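Prolyl oligopeptidase (Galerina marginata, PDB 5N4B) cleaves peptide bonds after proline and macrocyclises peptide precursors in the biosynthesis of the amanitin toxins. Local coordinates at residues 11-16 with 53-58; 205-210 with 264-269; 273-278 with 288-293; 655-660 with 689-694. The protein carries 1 engineered substitution. One frame throughout, in Å; residues are numbered along the deposited sequence.

Contact 1: 11-16 with 53-58; sequences NYPSTR and TAQADL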
loop_
_atom_site.group_PDB
_atom_site.type_symbol
_atom_site.label_atom_id
_atom_site.label_comp_id
_atom_site.label_asym_id
_atom_site.label_seq_id
_atom_site.Cartn_x
_atom_site.Cartn_y
_atom_site.Cartn_z
ATOM N N ASN A 11 -31.985 -8.161 15.956
ATOM C CA ASN A 11 -32.726 -7.126 15.244
ATOM C C ASN A 11 -32.034 -6.718 13.958
ATOM O O ASN A 11 -31.989 -5.528 13.599
ATOM C CB ASN A 11 -32.916 -5.897 16.120
ATOM C CG ASN A 11 -33.846 -6.153 17.271
ATOM O OD1 ASN A 11 -35.003 -6.546 17.075
ATOM N ND2 ASN A 11 -33.344 -5.967 18.490
ATOM N N TYR A 12 -31.484 -7.695 13.242
ATOM C CA TYR A 12 -30.761 -7.345 12.051
ATOM C C TYR A 12 -31.722 -7.208 10.881
ATOM O O TYR A 12 -32.872 -7.718 10.910
ATOM C CB TYR A 12 -29.685 -8.396 11.757
ATOM C CG TYR A 12 -28.620 -8.435 12.820
ATOM C CD1 TYR A 12 -27.775 -7.331 13.026
ATOM C CD2 TYR A 12 -28.413 -9.553 13.589
ATOM C CE1 TYR A 12 -26.833 -7.318 13.984
ATOM C CE2 TYR A 12 -27.427 -9.568 14.595
ATOM C CZ TYR A 12 -26.616 -8.431 14.775
ATOM O OH TYR A 12 -25.645 -8.397 15.746
ATOM N N PRO A 13 -31.308 -6.488 9.859
ATOM C CA PRO A 13 -32.148 -6.315 8.677
ATOM C C PRO A 13 -32.581 -7.623 8.038
ATOM O O PRO A 13 -31.827 -8.606 7.955
ATOM C CB PRO A 13 -31.241 -5.509 7.730
ATOM C CG PRO A 13 -30.350 -4.738 8.623
ATOM C CD PRO A 13 -30.047 -5.736 9.733
ATOM N N SER A 14 -33.819 -7.612 7.550
ATOM C CA SER A 14 -34.357 -8.719 6.770
ATOM C C SER A 14 -33.517 -8.912 5.516
ATOM O O SER A 14 -33.302 -7.977 4.750
ATOM C CB SER A 14 -35.797 -8.359 6.390
ATOM O OG SER A 14 -36.350 -9.320 5.505
ATOM N N THR A 15 -33.000 -10.118 5.337
ATOM C CA THR A 15 -32.032 -10.408 4.275
ATOM C C THR A 15 -32.448 -11.692 3.585
ATOM O O THR A 15 -32.321 -12.778 4.158
ATOM C CB THR A 15 -30.626 -10.520 4.826
ATOM O OG1 THR A 15 -30.353 -9.332 5.553
ATOM C CG2 THR A 15 -29.584 -10.646 3.715
ATOM N N ARG A 16 -32.943 -11.559 2.359
ATOM C CA ARG A 16 -33.421 -12.702 1.604
ATOM C C ARG A 16 -32.324 -13.731 1.442
ATOM O O ARG A 16 -31.156 -13.390 1.278
ATOM C CB ARG A 16 -33.857 -12.214 0.205
ATOM C CG ARG A 16 -34.363 -13.313 -0.703
ATOM C CD ARG A 16 -35.094 -12.689 -1.893
ATOM N NE ARG A 16 -34.199 -11.932 -2.761
ATOM C CZ ARG A 16 -33.537 -12.458 -3.789
ATOM N NH1 ARG A 16 -33.669 -13.747 -4.104
ATOM N NH2 ARG A 16 -32.748 -11.702 -4.512
ATOM N N THR A 53 -28.532 0.325 2.993
ATOM C CA THR A 53 -29.049 1.452 3.749
ATOM C C THR A 53 -29.484 1.011 5.135
ATOM O O THR A 53 -29.125 1.636 6.139
ATOM C CB THR A 53 -30.214 2.092 2.988
ATOM O OG1 THR A 53 -29.718 2.620 1.766
ATOM C CG2 THR A 53 -30.840 3.215 3.816
ATOM N N ALA A 54 -30.209 -0.119 5.218
ATOM C CA ALA A 54 -30.635 -0.646 6.514
ATOM C C ALA A 54 -29.428 -1.003 7.395
ATOM O O ALA A 54 -29.426 -0.737 8.606
ATOM C CB ALA A 54 -31.545 -1.869 6.365
ATOM N N GLN A 55 -28.393 -1.600 6.812
ATOM C CA GLN A 55 -27.235 -1.961 7.621
ATOM C C GLN A 55 -26.494 -0.718 8.090
ATOM O O GLN A 55 -26.085 -0.628 9.250
ATOM C CB GLN A 55 -26.273 -2.808 6.797
ATOM C CG GLN A 55 -26.736 -4.248 6.463
ATOM C CD GLN A 55 -26.750 -5.198 7.646
ATOM O OE1 GLN A 55 -26.243 -4.900 8.727
ATOM N NE2 GLN A 55 -27.360 -6.310 7.449
ATOM N N ALA A 56 -26.302 0.246 7.194
ATOM C CA ALA A 56 -25.548 1.445 7.533
ATOM C C ALA A 56 -26.292 2.276 8.577
ATOM O O ALA A 56 -25.658 2.798 9.513
ATOM C CB ALA A 56 -25.257 2.271 6.273
ATOM N N ASP A 57 -27.615 2.310 8.501
ATOM C CA ASP A 57 -28.433 3.005 9.490
ATOM C C ASP A 57 -28.332 2.319 10.839
ATOM O O ASP A 57 -28.213 2.999 11.872
ATOM C CB ASP A 57 -29.902 3.050 9.039
ATOM C CG ASP A 57 -30.168 4.021 7.866
ATOM O OD1 ASP A 57 -29.267 4.806 7.468
ATOM O OD2 ASP A 57 -31.322 3.957 7.328
ATOM N N LEU A 58 -28.353 0.973 10.868
ATOM C CA LEU A 58 -28.176 0.246 12.133
ATOM C C LEU A 58 -26.822 0.537 12.740
ATOM O O LEU A 58 -26.701 0.742 13.963
ATOM C CB LEU A 58 -28.356 -1.262 11.922
ATOM C CG LEU A 58 -28.292 -2.175 13.137
ATOM C CD1 LEU A 58 -29.510 -1.951 13.999
ATOM C CD2 LEU A 58 -28.245 -3.601 12.678
#
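Residues 11-16 run as an irregular, extended loop over helix 46-64, coming nearest where Pro13 CA lies 6.3 Å from Ala54 CA. No hydrogen bond joins the two segments, so the contact rests on side-chain packing. Pro13 is its centre. The ring carbon CG of Pro13 sits 3.8 Å from the methyl CB of Ala54. On the next residue of the helix, the amide end of Gln55 meets the same ring, with NE2 of Gln55 3.6 Å from CD of Pro13. The Gln55 chain is bent at chi2 (-71°), which brings its amide closer to the loop than its first bond would suggest. That amide does not bond to the loop; its NE2 is hydrogen-bonded to OE1 of Gln678.

One helical turn beyond Ala54, Leu58 has CG anti to the backbone N (chi1 -176°). Its CD2 methyl is the touching branch. It lies at the edge of the Tyr12 ring, near the ring plane, 3.8 Å from CD1 of Tyr12. The two side chains cross at about a right angle. The same methyl is 4.1 Å from CD of Pro13. Two residues on from Pro13, the hydroxyl OG1 of Thr15 donates to Pro13 O at 2.9 Å, from above the carbonyl plane, and ties the loop to itself.

The contact lies at the surface, packed against the catalytic domain. Tyr12 OH bonds to the backbone N of Leu688, and Tyr12 and Pro13 touch Gln678 of helix 668-680. Gln55 and Leu58 pack on Ile690 and Leu689 of strand 688-693.

Contact 2: 205-210 with 264-269; sequences TIIWTK and GADTSE
Segments 205-210 and 264-269 run in roughly the same direction, 33° apart, but share no backbone-to-backbone hydrogen bond. They belong to successive four-stranded sheets of the propeller, and side chains and water bridge them.

Ile207 fills the middle. Its CG1 lies anti to the carbonyl carbon and rests 3.5 Å from O of Ala265. Its CG2 branch, anti to the backbone N, reaches Thr267, and the two side chains run antiparallel alongside each other. CD1 of Ile207 approaches OD1 of Asp266, whose other oxygen, OD2, is hydrogen-bonded to Tyr277 OH.

Thr267 holds OG1 between its backbone N and carbonyl carbon (chi1 52°). From there OG1 of Thr267 donates to O of Trp208 at 2.8 Å, in the carbonyl plane. OG1 of Thr267 also accepts from NZ of Lys210 at 2.9 Å.

Lys210 is bent at chi2 (43°) and then extended, so its CG passes close to the carbonyl oxygens of Ser268 and Glu269. CG of Lys210 lies 3.3 Å from O of Ser268. NZ of Lys210 also donates to O of Thr267 at 3.0 Å, from above the carbonyl plane. A long salt bridge of 3.8 Å links NZ of Lys210 to OE2 of Glu269.

Near Thr205, two waters bond to its OG1. One accepts from N of Ala265, and the other donates to O of Ala265.

Thr267 OG1 is thus both donor and acceptor, and a lysine ammonium is held mainly by neutral oxygens. The long salt bridge to Glu269 probably adds less. This seam between propeller blades combines the packing of Ile207 with directed hydrogen bonds and water bridges.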
loop_
_atom_site.group_PDB
_atom_site.type_symbol
_atom_site.label_atom_id
_atom_site.label_comp_id
_atom_site.label_asym_id
_atom_site.label_seq_id
_atom_site.Cartn_x
_atom_site.Cartn_y
_atom_site.Cartn_z
ATOM N N THR A 205 3.845 2.742 -13.380
ATOM C CA THR A 205 4.461 4.047 -13.181
ATOM C C THR A 205 4.438 4.837 -14.500
ATOM O O THR A 205 4.107 4.303 -15.563
ATOM C CB THR A 205 5.912 3.842 -12.699
ATOM O OG1 THR A 205 6.570 2.901 -13.545
ATOM C CG2 THR A 205 5.916 3.323 -11.260
ATOM N N ILE A 206 4.807 6.115 -14.411
ATOM C CA ILE A 206 5.079 6.958 -15.573
ATOM C C ILE A 206 6.589 7.034 -15.715
ATOM O O ILE A 206 7.274 7.501 -14.791
ATOM C CB ILE A 206 4.488 8.360 -15.380
ATOM C CG1 ILE A 206 2.960 8.310 -15.284
ATOM C CG2 ILE A 206 4.948 9.313 -16.455
ATOM C CD1 ILE A 206 2.320 9.545 -14.863
ATOM N N ILE A 207 7.113 6.630 -16.894
ATOM C CA ILE A 207 8.558 6.501 -17.115
ATOM C C ILE A 207 8.970 7.357 -18.307
ATOM O O ILE A 207 8.746 6.994 -19.457
ATOM C CB ILE A 207 8.949 5.040 -17.316
ATOM C CG1 ILE A 207 8.608 4.226 -16.071
ATOM C CG2 ILE A 207 10.429 4.909 -17.641
ATOM C CD1 ILE A 207 9.429 4.534 -14.860
ATOM N N TRP A 208 9.599 8.493 -18.049
ATOM C CA TRP A 208 10.095 9.323 -19.126
ATOM C C TRP A 208 11.301 8.699 -19.796
ATOM O O TRP A 208 12.151 8.080 -19.151
ATOM C CB TRP A 208 10.538 10.675 -18.585
ATOM C CG TRP A 208 9.390 11.616 -18.183
ATOM C CD1 TRP A 208 8.768 11.690 -16.955
ATOM C CD2 TRP A 208 8.762 12.607 -19.009
ATOM N NE1 TRP A 208 7.780 12.645 -16.980
ATOM C CE2 TRP A 208 7.753 13.221 -18.220
ATOM C CE3 TRP A 208 8.932 13.036 -20.331
ATOM C CZ2 TRP A 208 6.958 14.239 -18.693
ATOM C CZ3 TRP A 208 8.109 14.050 -20.812
ATOM C CH2 TRP A 208 7.145 14.640 -20.009
ATOM N N THR A 209 11.399 8.917 -21.106
ATOM C CA THR A 209 12.660 8.708 -21.771
ATOM C C THR A 209 13.625 9.835 -21.398
ATOM O O THR A 209 13.216 10.958 -21.046
ATOM C CB THR A 209 12.467 8.574 -23.278
ATOM O OG1 THR A 209 11.681 9.664 -23.776
ATOM C CG2 THR A 209 11.790 7.246 -23.625
ATOM N N LYS A 210 14.920 9.512 -21.422
ATOM C CA LYS A 210 15.930 10.424 -20.917
ATOM C C LYS A 210 16.177 11.614 -21.833
ATOM O O LYS A 210 16.834 12.579 -21.415
ATOM C CB LYS A 210 17.218 9.681 -20.575
ATOM C CG LYS A 210 17.349 9.185 -19.163
ATOM C CD LYS A 210 16.108 8.564 -18.600
ATOM C CE LYS A 210 16.405 8.038 -17.166
ATOM N NZ LYS A 210 15.228 7.402 -16.482
ATOM N N GLY A 264 5.572 -3.308 -16.896
ATOM C CA GLY A 264 6.247 -2.134 -16.381
ATOM C C GLY A 264 7.459 -1.829 -17.239
ATOM O O GLY A 264 7.856 -2.632 -18.082
ATOM N N ALA A 265 8.048 -0.664 -17.027
ATOM C CA ALA A 265 9.178 -0.204 -17.805
ATOM C C ALA A 265 10.135 0.591 -16.966
ATOM O O ALA A 265 9.845 0.995 -15.836
ATOM C CB ALA A 265 8.727 0.643 -19.005
ATOM N N ASP A 266 11.338 0.731 -17.519
ATOM C CA ASP A 266 12.354 1.629 -16.965
ATOM C C ASP A 266 13.256 2.070 -18.114
ATOM O O ASP A 266 13.349 1.389 -19.141
ATOM C CB ASP A 266 13.211 0.938 -15.890
ATOM C CG ASP A 266 12.735 1.170 -14.424
ATOM O OD1 ASP A 266 12.376 2.306 -14.051
ATOM O OD2 ASP A 266 12.749 0.169 -13.620
ATOM N N THR A 267 13.888 3.227 -17.964
ATOM C CA THR A 267 14.822 3.746 -18.961
ATOM C C THR A 267 16.157 4.067 -18.294
ATOM O O THR A 267 16.201 4.687 -17.223
ATOM C CB THR A 267 14.293 4.976 -19.664
ATOM O OG1 THR A 267 13.897 5.909 -18.646
ATOM C CG2 THR A 267 13.100 4.603 -20.564
ATOM N N SER A 268 17.237 3.619 -18.910
ATOM C CA SER A 268 18.550 3.874 -18.338
ATOM C C SER A 268 18.919 5.353 -18.424
ATOM O O SER A 268 18.549 6.064 -19.366
ATOM C CB SER A 268 19.610 3.004 -18.989
ATOM O OG SER A 268 19.830 3.415 -20.328
ATOM N N GLU A 269 19.689 5.799 -17.434
ATOM C CA GLU A 269 20.119 7.195 -17.332
ATOM C C GLU A 269 20.913 7.658 -18.536
ATOM O O GLU A 269 20.801 8.831 -18.937
ATOM C CB GLU A 269 20.980 7.392 -16.082
ATOM C CG GLU A 269 20.210 7.276 -14.776
ATOM C CD GLU A 269 19.086 8.312 -14.638
ATOM O OE1 GLU A 269 19.208 9.431 -15.197
ATOM O OE2 GLU A 269 18.072 7.981 -13.972
HETATM O O HOH W 1 6.192 1.217 -15.702
HETATM O O HOH W 2 9.140 1.151 -13.265
#

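Contact 3: 273-278 with 288-293; sequences YLYLYQ and LWVAEL
Strands 273-279 and 287-292 form an antiparallel hairpin in one propeller blade. Within residues 273-278 and 288-293, two hydrogen-bonded pairs join them. Leu274 and Ala291 exchange both N-H groups and both carbonyls, and Leu276 and Trp289 do the same. All four bonds are 2.9 Å from N to O and nearly straight. The alternate residues bond outward: Tyr275 and Tyr277 to Asp266 and Gly264, Val290 and Leu288 to Arg305 and Val308. CA-H contacts also reach the carbonyls; CA of Tyr273 is 3.3 Å from O of Ala291.

On the tyrosine face, CG1 of Val290 lies 3.4 Å from CD1 of Tyr273. Its CG2 meets the edge of Tyr275, and CD1 of Leu288 lies 3.7 Å from CE1 of Tyr277. Tyr277 OH is bonded to Asp266 OD2 and Ile317 N. A water 2.7 Å from Tyr273 OH donates to OE2 of Glu292.

On the other face, NE2 of Gln278 sits 3.2 Å above the plane of the Trp289 ring, amide and ring planes 80° apart. Trp289 NE1 bonds to Asn309 OD1. Both hydrogen-bonded pairs are thus satisfied within the hairpin; the polar ends of Tyr277 and Trp289 bond beyond it, and Tyr273 and Glu292 share a water.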
loop_
_atom_site.group_PDB
_atom_site.type_symbol
_atom_site.label_atom_id
_atom_site.label_comp_id
_atom_site.label_asym_id
_atom_site.label_seq_id
_atom_site.Cartn_x
_atom_site.Cartn_y
_atom_site.Cartn_z
ATOM N N TYR A 273 19.249 2.175 -22.946
ATOM C CA TYR A 273 18.398 1.010 -22.774
ATOM C C TYR A 273 16.993 1.399 -22.360
ATOM O O TYR A 273 16.773 2.365 -21.616
ATOM C CB TYR A 273 18.972 0.070 -21.711
ATOM C CG TYR A 273 20.250 -0.593 -22.078
ATOM C CD1 TYR A 273 20.323 -1.437 -23.169
ATOM C CD2 TYR A 273 21.366 -0.425 -21.285
ATOM C CE1 TYR A 273 21.484 -2.096 -23.473
ATOM C CE2 TYR A 273 22.569 -1.058 -21.591
ATOM C CZ TYR A 273 22.609 -1.888 -22.710
ATOM O OH TYR A 273 23.795 -2.542 -22.984
ATOM N N LEU A 274 16.063 0.623 -22.873
ATOM C CA LEU A 274 14.682 0.555 -22.422
ATOM C C LEU A 274 14.454 -0.846 -21.874
ATOM O O LEU A 274 14.716 -1.846 -22.552
ATOM C CB LEU A 274 13.742 0.817 -23.598
ATOM C CG LEU A 274 12.248 0.586 -23.381
ATOM C CD1 LEU A 274 11.724 1.529 -22.379
ATOM C CD2 LEU A 274 11.526 0.745 -24.727
ATOM N N TYR A 275 13.887 -0.925 -20.692
ATOM C CA TYR A 275 13.607 -2.185 -20.050
ATOM C C TYR A 275 12.117 -2.431 -19.970
ATOM O O TYR A 275 11.337 -1.509 -19.668
ATOM C CB TYR A 275 14.172 -2.155 -18.649
ATOM C CG TYR A 275 15.641 -1.813 -18.535
ATOM C CD1 TYR A 275 16.645 -2.737 -18.867
ATOM C CD2 TYR A 275 16.067 -0.569 -18.084
ATOM C CE1 TYR A 275 17.972 -2.427 -18.743
ATOM C CE2 TYR A 275 17.427 -0.283 -17.949
ATOM C CZ TYR A 275 18.357 -1.227 -18.286
ATOM O OH TYR A 275 19.681 -0.896 -18.128
ATOM N N LEU A 276 11.714 -3.690 -20.222
ATOM C CA LEU A 276 10.326 -4.116 -20.097
ATOM C C LEU A 276 10.225 -5.224 -19.082
ATOM O O LEU A 276 10.930 -6.236 -19.185
ATOM C CB LEU A 276 9.810 -4.633 -21.430
ATOM C CG LEU A 276 8.355 -5.155 -21.457
ATOM C CD1 LEU A 276 7.357 -4.049 -21.380
ATOM C CD2 LEU A 276 8.120 -6.015 -22.714
ATOM N N TYR A 277 9.352 -5.025 -18.116
ATOM C CA TYR A 277 9.016 -6.029 -17.131
ATOM C C TYR A 277 7.631 -6.582 -17.465
ATOM O O TYR A 277 6.741 -5.851 -17.930
ATOM C CB TYR A 277 8.924 -5.434 -15.735
ATOM C CG TYR A 277 10.136 -4.644 -15.268
ATOM C CD1 TYR A 277 11.345 -5.228 -15.050
ATOM C CD2 TYR A 277 10.012 -3.315 -14.977
ATOM C CE1 TYR A 277 12.418 -4.488 -14.622
ATOM C CE2 TYR A 277 11.090 -2.574 -14.537
ATOM C CZ TYR A 277 12.286 -3.175 -14.342
ATOM O OH TYR A 277 13.360 -2.434 -13.840
ATOM N N GLN A 278 7.446 -7.880 -17.271
ATOM C CA GLN A 278 6.144 -8.530 -17.402
ATOM C C GLN A 278 5.803 -9.329 -16.157
ATOM O O GLN A 278 6.656 -10.029 -15.598
ATOM C CB GLN A 278 6.075 -9.470 -18.593
ATOM C CG GLN A 278 6.613 -8.825 -19.887
ATOM C CD GLN A 278 6.426 -9.658 -21.119
ATOM O OE1 GLN A 278 5.395 -10.327 -21.303
ATOM N NE2 GLN A 278 7.433 -9.632 -21.971
ATOM N N LEU A 288 12.057 -9.917 -17.846
ATOM C CA LEU A 288 12.852 -8.716 -18.056
ATOM C C LEU A 288 13.459 -8.788 -19.447
ATOM O O LEU A 288 14.287 -9.663 -19.734
ATOM C CB LEU A 288 13.955 -8.589 -16.996
ATOM C CG LEU A 288 15.036 -7.526 -17.273
ATOM C CD1 LEU A 288 14.430 -6.194 -17.197
ATOM C CD2 LEU A 288 16.206 -7.687 -16.319
ATOM N N TRP A 289 13.008 -7.887 -20.318
ATOM C CA TRP A 289 13.527 -7.775 -21.674
ATOM C C TRP A 289 14.195 -6.416 -21.822
ATOM O O TRP A 289 13.834 -5.437 -21.124
ATOM C CB TRP A 289 12.441 -7.955 -22.744
ATOM C CG TRP A 289 11.750 -9.298 -22.784
ATOM C CD1 TRP A 289 12.021 -10.409 -22.054
ATOM C CD2 TRP A 289 10.652 -9.628 -23.633
ATOM N NE1 TRP A 289 11.142 -11.419 -22.389
ATOM C CE2 TRP A 289 10.306 -10.965 -23.370
ATOM C CE3 TRP A 289 9.931 -8.905 -24.585
ATOM C CZ2 TRP A 289 9.274 -11.606 -24.033
ATOM C CZ3 TRP A 289 8.872 -9.539 -25.240
ATOM C CH2 TRP A 289 8.591 -10.887 -24.974
ATOM N N VAL A 290 15.191 -6.340 -22.704
ATOM C CA VAL A 290 16.019 -5.156 -22.850
ATOM C C VAL A 290 16.086 -4.763 -24.305
ATOM O O VAL A 290 16.457 -5.581 -25.144
ATOM C CB VAL A 290 17.449 -5.412 -22.332
ATOM C CG1 VAL A 290 18.302 -4.133 -22.478
ATOM C CG2 VAL A 290 17.435 -5.890 -20.886
ATOM N N ALA A 291 15.809 -3.513 -24.596
ATOM C CA ALA A 291 15.947 -2.945 -25.930
ATOM C C ALA A 291 17.025 -1.879 -25.919
ATOM O O ALA A 291 17.148 -1.097 -24.964
ATOM C CB ALA A 291 14.661 -2.306 -26.443
ATOM N N GLU A 292 17.765 -1.784 -27.004
ATOM C CA GLU A 292 18.695 -0.692 -27.217
ATOM C C GLU A 292 17.966 0.452 -27.915
ATOM O O GLU A 292 17.279 0.246 -28.931
ATOM C CB GLU A 292 19.860 -1.185 -28.069
ATOM C CG GLU A 292 20.748 -2.182 -27.365
ATOM C CD GLU A 292 21.974 -2.524 -28.165
ATOM O OE1 GLU A 292 21.899 -2.431 -29.404
ATOM O OE2 GLU A 292 23.000 -2.871 -27.557
ATOM N N LEU A 293 18.090 1.652 -27.361
ATOM C CA LEU A 293 17.550 2.873 -27.939
ATOM C C LEU A 293 18.659 3.598 -28.668
ATOM O O LEU A 293 19.765 3.748 -28.134
ATOM C CB LEU A 293 17.047 3.807 -26.836
ATOM C CG LEU A 293 15.880 3.318 -26.007
ATOM C CD1 LEU A 293 15.610 4.257 -24.853
ATOM C CD2 LEU A 293 14.658 3.099 -26.842
HETATM O O HOH W 3 23.639 -4.080 -25.144
#

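Contact 4: 655-660 with 689-694; sequences LITVNI and LIKIDK
Strands 653-659 and 688-693 lie parallel at the edge of the catalytic domain's sheet, their axes 18° apart. Helix 668-680 joins them as a beta-alpha-beta unit of the alpha/beta-hydrolase fold. Five backbone hydrogen bonds alternate between them. Val658 N to Lys691 O (3.0 Å) is the most bent, at 156°.

The tight side is the aliphatic face. CG2 of Ile656 lies 3.9 Å from CD1 of Ile690. CG2 of Val658, between its backbone N and carbonyl carbon, meets CG1 of Ile692 at 4.0 Å. CD1 of Ile660 reaches CG2 of Ile692, also at 4.0 Å. Helix 668-680 covers Ile656 and Val658, and helix 46-64 covers Ile690 and Ile692.

The other face starts buried and apolar, with CD1 of Leu655 4.0 Å from CB of Leu689 and Phe718 packed on both. From Thr657 and Lys691 on it turns polar and partly exposed. CG2 of Thr657 comes only within 4.2 Å of CB of Lys691. The Lys691 chain then leads away to salt bridges with Asp711 and Asp714. OD1 of Asn659 lies 3.4 Å from CB of Asp693, the amide and carboxylate turned 74° apart.

Lys703 NZ hydrogen-bonds Asn659 OD1 and forms a salt bridge with Asp693 OD2, probably offsetting the charge of Asp693. Asn659 is close in sequence to the charge-relay residue Asp662, their side chains about 5 Å apart.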
loop_
_atom_site.group_PDB
_atom_site.type_symbol
_atom_site.label_atom_id
_atom_site.label_comp_id
_atom_site.label_asym_id
_atom_site.label_seq_id
_atom_site.Cartn_x
_atom_site.Cartn_y
_atom_site.Cartn_z
ATOM N N LEU A 655 -17.234 -4.584 13.657
ATOM C CA LEU A 655 -17.625 -3.438 12.841
ATOM C C LEU A 655 -16.868 -3.581 11.537
ATOM O O LEU A 655 -15.647 -3.391 11.480
ATOM C CB LEU A 655 -17.303 -2.116 13.484
ATOM C CG LEU A 655 -17.638 -0.895 12.609
ATOM C CD1 LEU A 655 -19.142 -0.786 12.388
ATOM C CD2 LEU A 655 -17.150 0.375 13.238
ATOM N N ILE A 656 -17.545 -4.022 10.496
ATOM C CA ILE A 656 -16.949 -4.185 9.165
ATOM C C ILE A 656 -17.095 -2.862 8.438
ATOM O O ILE A 656 -18.120 -2.181 8.593
ATOM C CB ILE A 656 -17.668 -5.329 8.419
ATOM C CG1 ILE A 656 -17.658 -6.612 9.266
ATOM C CG2 ILE A 656 -17.074 -5.530 7.056
ATOM C CD1 ILE A 656 -18.039 -7.864 8.556
ATOM N N THR A 657 -16.111 -2.469 7.685
ATOM C CA THR A 657 -16.203 -1.213 6.933
ATOM C C THR A 657 -15.812 -1.469 5.488
ATOM O O THR A 657 -14.845 -2.184 5.217
ATOM C CB THR A 657 -15.401 -0.041 7.564
ATOM O OG1 THR A 657 -14.006 -0.268 7.409
ATOM C CG2 THR A 657 -15.682 0.067 9.077
ATOM N N VAL A 658 -16.584 -0.898 4.562
ATOM C CA VAL A 658 -16.282 -0.975 3.149
ATOM C C VAL A 658 -16.592 0.346 2.471
ATOM O O VAL A 658 -17.368 1.157 2.964
ATOM C CB VAL A 658 -17.000 -2.129 2.397
ATOM C CG1 VAL A 658 -16.636 -3.495 2.979
ATOM C CG2 VAL A 658 -18.504 -1.884 2.376
ATOM N N ASN A 659 -16.012 0.512 1.274
ATOM C CA ASN A 659 -16.290 1.614 0.356
ATOM C C ASN A 659 -16.995 1.035 -0.855
ATOM O O ASN A 659 -16.519 0.071 -1.447
ATOM C CB ASN A 659 -14.956 2.288 -0.021
ATOM C CG ASN A 659 -14.259 2.943 1.202
ATOM O OD1 ASN A 659 -14.923 3.607 2.011
ATOM N ND2 ASN A 659 -12.940 2.757 1.345
ATOM N N ILE A 660 -18.160 1.590 -1.197
ATOM C CA ILE A 660 -19.028 0.970 -2.204
ATOM C C ILE A 660 -18.341 0.806 -3.548
ATOM O O ILE A 660 -18.599 -0.174 -4.248
ATOM C CB ILE A 660 -20.348 1.745 -2.310
ATOM C CG1 ILE A 660 -21.431 0.922 -2.998
ATOM C CG2 ILE A 660 -20.149 3.020 -3.080
ATOM C CD1 ILE A 660 -21.868 -0.300 -2.244
ATOM N N LEU A 689 -21.932 -5.538 12.864
ATOM C CA LEU A 689 -22.381 -4.366 12.125
ATOM C C LEU A 689 -21.503 -4.103 10.905
ATOM O O LEU A 689 -20.349 -4.570 10.834
ATOM C CB LEU A 689 -22.292 -3.111 12.976
ATOM C CG LEU A 689 -23.032 -3.193 14.294
ATOM C CD1 LEU A 689 -22.707 -1.958 15.117
ATOM C CD2 LEU A 689 -24.504 -3.363 14.070
ATOM N N ILE A 690 -22.034 -3.369 9.922
ATOM C CA ILE A 690 -21.259 -2.956 8.751
ATOM C C ILE A 690 -21.577 -1.512 8.401
ATOM O O ILE A 690 -22.749 -1.097 8.384
ATOM C CB ILE A 690 -21.446 -3.898 7.536
ATOM C CG1 ILE A 690 -20.531 -3.469 6.388
ATOM C CG2 ILE A 690 -22.921 -3.934 7.086
ATOM C CD1 ILE A 690 -20.467 -4.545 5.304
ATOM N N LYS A 691 -20.510 -0.748 8.126
ATOM C CA LYS A 691 -20.574 0.605 7.586
ATOM C C LYS A 691 -20.223 0.551 6.111
ATOM O O LYS A 691 -19.293 -0.157 5.713
ATOM C CB LYS A 691 -19.541 1.496 8.271
ATOM C CG LYS A 691 -19.938 1.995 9.578
ATOM C CD LYS A 691 -18.813 2.876 10.174
ATOM C CE LYS A 691 -18.507 4.105 9.340
ATOM N NZ LYS A 691 -17.510 5.048 9.951
ATOM N N ILE A 692 -20.926 1.340 5.301
ATOM C CA ILE A 692 -20.815 1.297 3.850
ATOM C C ILE A 692 -20.727 2.736 3.373
ATOM O O ILE A 692 -21.745 3.446 3.339
ATOM C CB ILE A 692 -21.991 0.571 3.190
ATOM C CG1 ILE A 692 -22.112 -0.848 3.783
ATOM C CG2 ILE A 692 -21.745 0.537 1.684
ATOM C CD1 ILE A 692 -23.440 -1.533 3.688
ATOM N N ASP A 693 -19.541 3.172 2.984
ATOM C CA ASP A 693 -19.388 4.530 2.465
ATOM C C ASP A 693 -19.854 4.549 1.016
ATOM O O ASP A 693 -19.274 3.853 0.186
ATOM C CB ASP A 693 -17.936 4.973 2.598
ATOM C CG ASP A 693 -17.710 6.453 2.208
ATOM O OD1 ASP A 693 -18.517 7.019 1.443
ATOM O OD2 ASP A 693 -16.714 7.061 2.662
ATOM N N LYS A 694 -20.871 5.354 0.706
ATOM C CA LYS A 694 -21.497 5.324 -0.623
ATOM C C LYS A 694 -20.924 6.350 -1.596
ATOM O O LYS A 694 -21.402 6.435 -2.724
ATOM C CB LYS A 694 -23.003 5.422 -0.460
ATOM C CG LYS A 694 -23.506 4.089 0.134
ATOM C CD LYS A 694 -24.978 3.999 0.308
ATOM C CE LYS A 694 -25.356 2.563 0.611
ATOM N NZ LYS A 694 -26.791 2.513 0.901
#

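In the fold
Along the chain the contacts come in series, 1 to 4. Contacts 2 and 3 lie in the beta-propeller, with centres 10 Å apart. They share the sheet of strands 262-267 and 273-279: contact 2 joins that blade to the preceding one, and contact 3 pairs strands within it. Contacts 1 and 4 lie on the opposite side of the chain's centre, with centres 12 Å apart. Helix 46-64 of contact 1 packs on strand 688-693 of contact 4, so an N-terminal segment covers the edge of the alpha/beta-hydrolase sheet. The centres of contacts 1 and 3 are 53 Å apart. Together the contacts sample both domains of the peptidase, with the N-terminal region packed against the catalytic one.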